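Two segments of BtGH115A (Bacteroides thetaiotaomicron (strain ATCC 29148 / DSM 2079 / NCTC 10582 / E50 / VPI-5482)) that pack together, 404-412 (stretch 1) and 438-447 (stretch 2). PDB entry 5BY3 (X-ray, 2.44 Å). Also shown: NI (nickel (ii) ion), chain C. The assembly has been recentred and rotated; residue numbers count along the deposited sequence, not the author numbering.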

# COMPACT_ATOMS: atom_id res chain seq x y z
N LEU A 404 4.91 5.97 10.09
CA LEU A 404 4.01 7.03 9.58
C LEU A 404 4.70 8.19 8.91
O LEU A 404 4.02 9.09 8.38
CB LEU A 404 3.19 7.62 10.73
CG LEU A 404 2.17 6.77 11.47
CD1 LEU A 404 1.62 7.58 12.63
CD2 LEU A 404 1.05 6.43 10.51
N TRP A 405 6.03 8.22 8.95
CA TRP A 405 6.70 9.40 8.44
C TRP A 405 7.00 9.30 6.95
O TRP A 405 6.47 10.10 6.15
CB TRP A 405 7.91 9.71 9.26
CG TRP A 405 8.81 10.76 8.74
CD1 TRP A 405 8.48 11.94 8.11
CD2 TRP A 405 10.23 10.76 8.86
NE1 TRP A 405 9.61 12.66 7.83
CE2 TRP A 405 10.70 11.96 8.29
CE3 TRP A 405 11.16 9.84 9.38
CZ2 TRP A 405 12.07 12.26 8.21
CZ3 TRP A 405 12.52 10.14 9.31
CH2 TRP A 405 12.95 11.34 8.70
N LEU A 406 7.82 8.31 6.60
CA LEU A 406 8.19 7.99 5.24
C LEU A 406 7.58 6.63 4.83
O LEU A 406 7.16 5.83 5.67
CB LEU A 406 9.71 7.94 5.11
CG LEU A 406 10.41 9.28 5.44
CD1 LEU A 406 11.93 9.09 5.49
CD2 LEU A 406 10.01 10.37 4.45
N SER A 407 7.52 6.42 3.53
CA SER A 407 6.92 5.29 2.96
C SER A 407 8.03 4.47 2.34
O SER A 407 8.46 4.73 1.20
CB SER A 407 5.94 5.74 1.87
OG SER A 407 5.65 4.66 0.97
N THR A 408 8.47 3.45 3.08
CA THR A 408 9.62 2.76 2.71
C THR A 408 9.45 1.26 2.49
O THR A 408 10.45 0.51 2.35
CB THR A 408 10.77 3.07 3.69
OG1 THR A 408 10.46 2.60 5.02
CG2 THR A 408 11.09 4.56 3.68
N MSE A 409 8.21 0.79 2.49
CA MSE A 409 7.95 -0.64 2.33
C MSE A 409 8.45 -0.97 0.95
O MSE A 409 8.35 -0.16 0.03
CB MSE A 409 6.49 -0.97 2.45
CG MSE A 409 6.31 -2.47 2.67
SE MSE A 409 4.36 -2.76 2.79
CE MSE A 409 4.50 -2.38 4.75
N SER A 410 9.10 -2.11 0.86
CA SER A 410 9.72 -2.55 -0.35
C SER A 410 8.69 -2.92 -1.40
O SER A 410 7.77 -3.66 -1.12
CB SER A 410 10.60 -3.77 -0.08
OG SER A 410 10.96 -4.37 -1.31
N PRO A 411 8.87 -2.40 -2.61
CA PRO A 411 8.08 -2.79 -3.78
C PRO A 411 8.08 -4.28 -3.99
O PRO A 411 7.06 -4.81 -4.41
CB PRO A 411 8.84 -2.13 -4.95
CG PRO A 411 9.35 -0.88 -4.31
CD PRO A 411 9.82 -1.33 -2.95
N SER A 412 9.22 -4.91 -3.69
CA SER A 412 9.43 -6.33 -3.81
C SER A 412 8.53 -7.14 -2.88
O SER A 412 8.19 -8.26 -3.21
CB SER A 412 10.86 -6.67 -3.48
OG SER A 412 11.69 -6.19 -4.50
N LYS A 438 0.82 11.26 0.35
CA LYS A 438 2.26 11.60 0.26
C LYS A 438 2.92 11.13 1.58
O LYS A 438 2.33 11.35 2.62
CB LYS A 438 2.44 13.11 -0.03
CG LYS A 438 1.60 13.58 -1.24
CD LYS A 438 1.64 15.09 -1.52
CE LYS A 438 3.02 15.57 -1.92
NZ LYS A 438 3.57 14.83 -3.10
N PRO A 439 4.07 10.45 1.56
CA PRO A 439 4.93 10.32 0.40
C PRO A 439 5.08 8.84 -0.05
O PRO A 439 6.18 8.30 -0.07
CB PRO A 439 6.26 10.82 0.98
CG PRO A 439 6.29 10.20 2.38
CD PRO A 439 4.82 10.24 2.82
N ALA A 440 3.96 8.20 -0.37
CA ALA A 440 3.87 6.78 -0.75
C ALA A 440 3.43 6.67 -2.19
O ALA A 440 2.91 5.60 -2.60
CB ALA A 440 2.82 6.09 0.12
N GLU A 441 3.57 7.78 -2.92
CA GLU A 441 3.16 7.89 -4.30
C GLU A 441 3.53 6.66 -5.13
O GLU A 441 2.72 6.11 -5.90
CB GLU A 441 3.81 9.11 -4.93
CG GLU A 441 3.41 10.46 -4.33
CD GLU A 441 4.41 11.01 -3.31
OE1 GLU A 441 5.29 10.26 -2.82
OE2 GLU A 441 4.32 12.22 -3.02
N TYR A 442 4.76 6.20 -4.97
CA TYR A 442 5.20 5.10 -5.77
C TYR A 442 4.45 3.80 -5.40
O TYR A 442 3.84 3.17 -6.30
CB TYR A 442 6.74 4.93 -5.77
CG TYR A 442 7.07 3.70 -6.61
CD1 TYR A 442 6.87 3.72 -7.99
CD2 TYR A 442 7.46 2.49 -6.01
CE1 TYR A 442 7.10 2.59 -8.75
CE2 TYR A 442 7.69 1.35 -6.79
CZ TYR A 442 7.51 1.43 -8.16
OH TYR A 442 7.72 0.35 -8.96
N GLN A 443 4.49 3.40 -4.12
CA GLN A 443 3.83 2.14 -3.67
C GLN A 443 2.33 2.07 -4.04
O GLN A 443 1.83 1.02 -4.45
CB GLN A 443 4.01 1.88 -2.17
CG GLN A 443 5.45 1.63 -1.71
CD GLN A 443 6.22 2.89 -1.28
OE1 GLN A 443 5.83 4.02 -1.60
NE2 GLN A 443 7.34 2.70 -0.57
N ILE A 444 1.66 3.22 -3.93
CA ILE A 444 0.27 3.38 -4.23
C ILE A 444 0.06 3.06 -5.71
O ILE A 444 -0.85 2.31 -6.05
CB ILE A 444 -0.22 4.81 -3.89
CG1 ILE A 444 -0.20 5.04 -2.36
CG2 ILE A 444 -1.63 5.09 -4.46
CD1 ILE A 444 -0.32 6.50 -1.93
N GLU A 445 0.90 3.60 -6.57
CA GLU A 445 0.70 3.37 -7.99
C GLU A 445 1.02 1.91 -8.35
O GLU A 445 0.34 1.30 -9.19
CB GLU A 445 1.51 4.34 -8.83
CG GLU A 445 1.19 4.27 -10.31
CD GLU A 445 1.88 5.33 -11.13
OE1 GLU A 445 2.21 6.41 -10.59
OE2 GLU A 445 2.09 5.09 -12.34
N LEU A 446 2.04 1.35 -7.71
CA LEU A 446 2.32 -0.06 -7.88
C LEU A 446 1.08 -0.91 -7.51
O LEU A 446 0.60 -1.68 -8.32
CB LEU A 446 3.55 -0.47 -7.06
CG LEU A 446 4.00 -1.95 -7.15
CD1 LEU A 446 4.32 -2.41 -8.60
CD2 LEU A 446 5.20 -2.16 -6.21
N PHE A 447 0.58 -0.74 -6.29
CA PHE A 447 -0.60 -1.40 -5.84
C PHE A 447 -1.75 -1.24 -6.86
O PHE A 447 -2.42 -2.20 -7.17
CB PHE A 447 -1.00 -0.82 -4.48
CG PHE A 447 -1.97 -1.65 -3.69
CD1 PHE A 447 -3.35 -1.45 -3.81
CD2 PHE A 447 -1.51 -2.62 -2.79
CE1 PHE A 447 -4.25 -2.21 -3.07
CE2 PHE A 447 -2.41 -3.38 -2.04
CZ PHE A 447 -3.77 -3.16 -2.19
NI NI C . 2.17 9.83 7.10
O HOH W 1 1.52 9.35 4.70
O HOH W 2 2.12 11.17 9.19

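A segment without regular secondary structure can be fixed against a helix when one polar side chain of the helix satisfies the backbone groups that the loop leaves unpaired. The packing of residues 404-412 against 438-447 in BtGH115A illustrates the principle, burying 396 Å² counted over both sides.

The first stretch begins at a metal site. The carbonyl O of Leu404 lies 2.4 Å from NI, and water 1, bound to the same nickel ion, donates to Lys438 O over 3.0 Å, so the ion and its water link the two backbones before any side chains meet. Trp405 and Leu406 direct their CA-to-CB bonds away from the second stretch, and both touch Pro439. Trp405 O comes within 3.7 Å of Pro439 CD, while Leu406 CD2 makes a loose apolar contact with Pro439 CG at 4.3 Å. Pro439, which follows a cis peptide bond, offers a compact ring with no polar side-chain group to satisfy.

Ser407 is the centre of the contact. Its CA-to-CB bond points toward the second stretch, where Ser407 OG donates to Gln443 OE1 over 2.7 Å. A small side chain suits the place, for Ser407 CB is 3.2 Å from Pro439 O and Ser407 OG is 3.3 Å from Ala440 CB. Ala440 is itself compact and occupies the N-cap position of the helix that carries Gln443.

The amide of Gln443 completes the arrangement. With chi1 in the m well and chi2 at 91°, it presents both its acceptor and its donor to the loop. Gln443 NE2 donates to Ser407 O at 2.9 Å and to Met409 O at 3.1 Å, the latter with a nearly linear angle of 175°. One side chain thus bonds two loop carbonyls and a hydroxyl, spanning Thr408, whose CA-to-CB bond points away. Met409, present as selenomethionine, starts sideways and its end leads away; the polar contact is made by its backbone carbonyl. Ser407, Met409 and Gln443 are buried, so their polar groups gain from these hydrogen bonds.

Beyond this polar centre the contact becomes apolar. Ser410 caps the next helix, its OG accepting a weak hydrogen bond from Ser412 N at 3.0 Å. Between them, Pro411 suits the first turn of a helix, where its lack of an amide hydrogen costs little, and its CA-to-CB bond points toward the second stretch. Tyr442 and Leu446 offer it carbon surface: Pro411 CG meets the edge of the Tyr442 ring, 3.7 Å from Tyr442 CE2, and Pro411 CB lies 3.9 Å from Leu446 CD2.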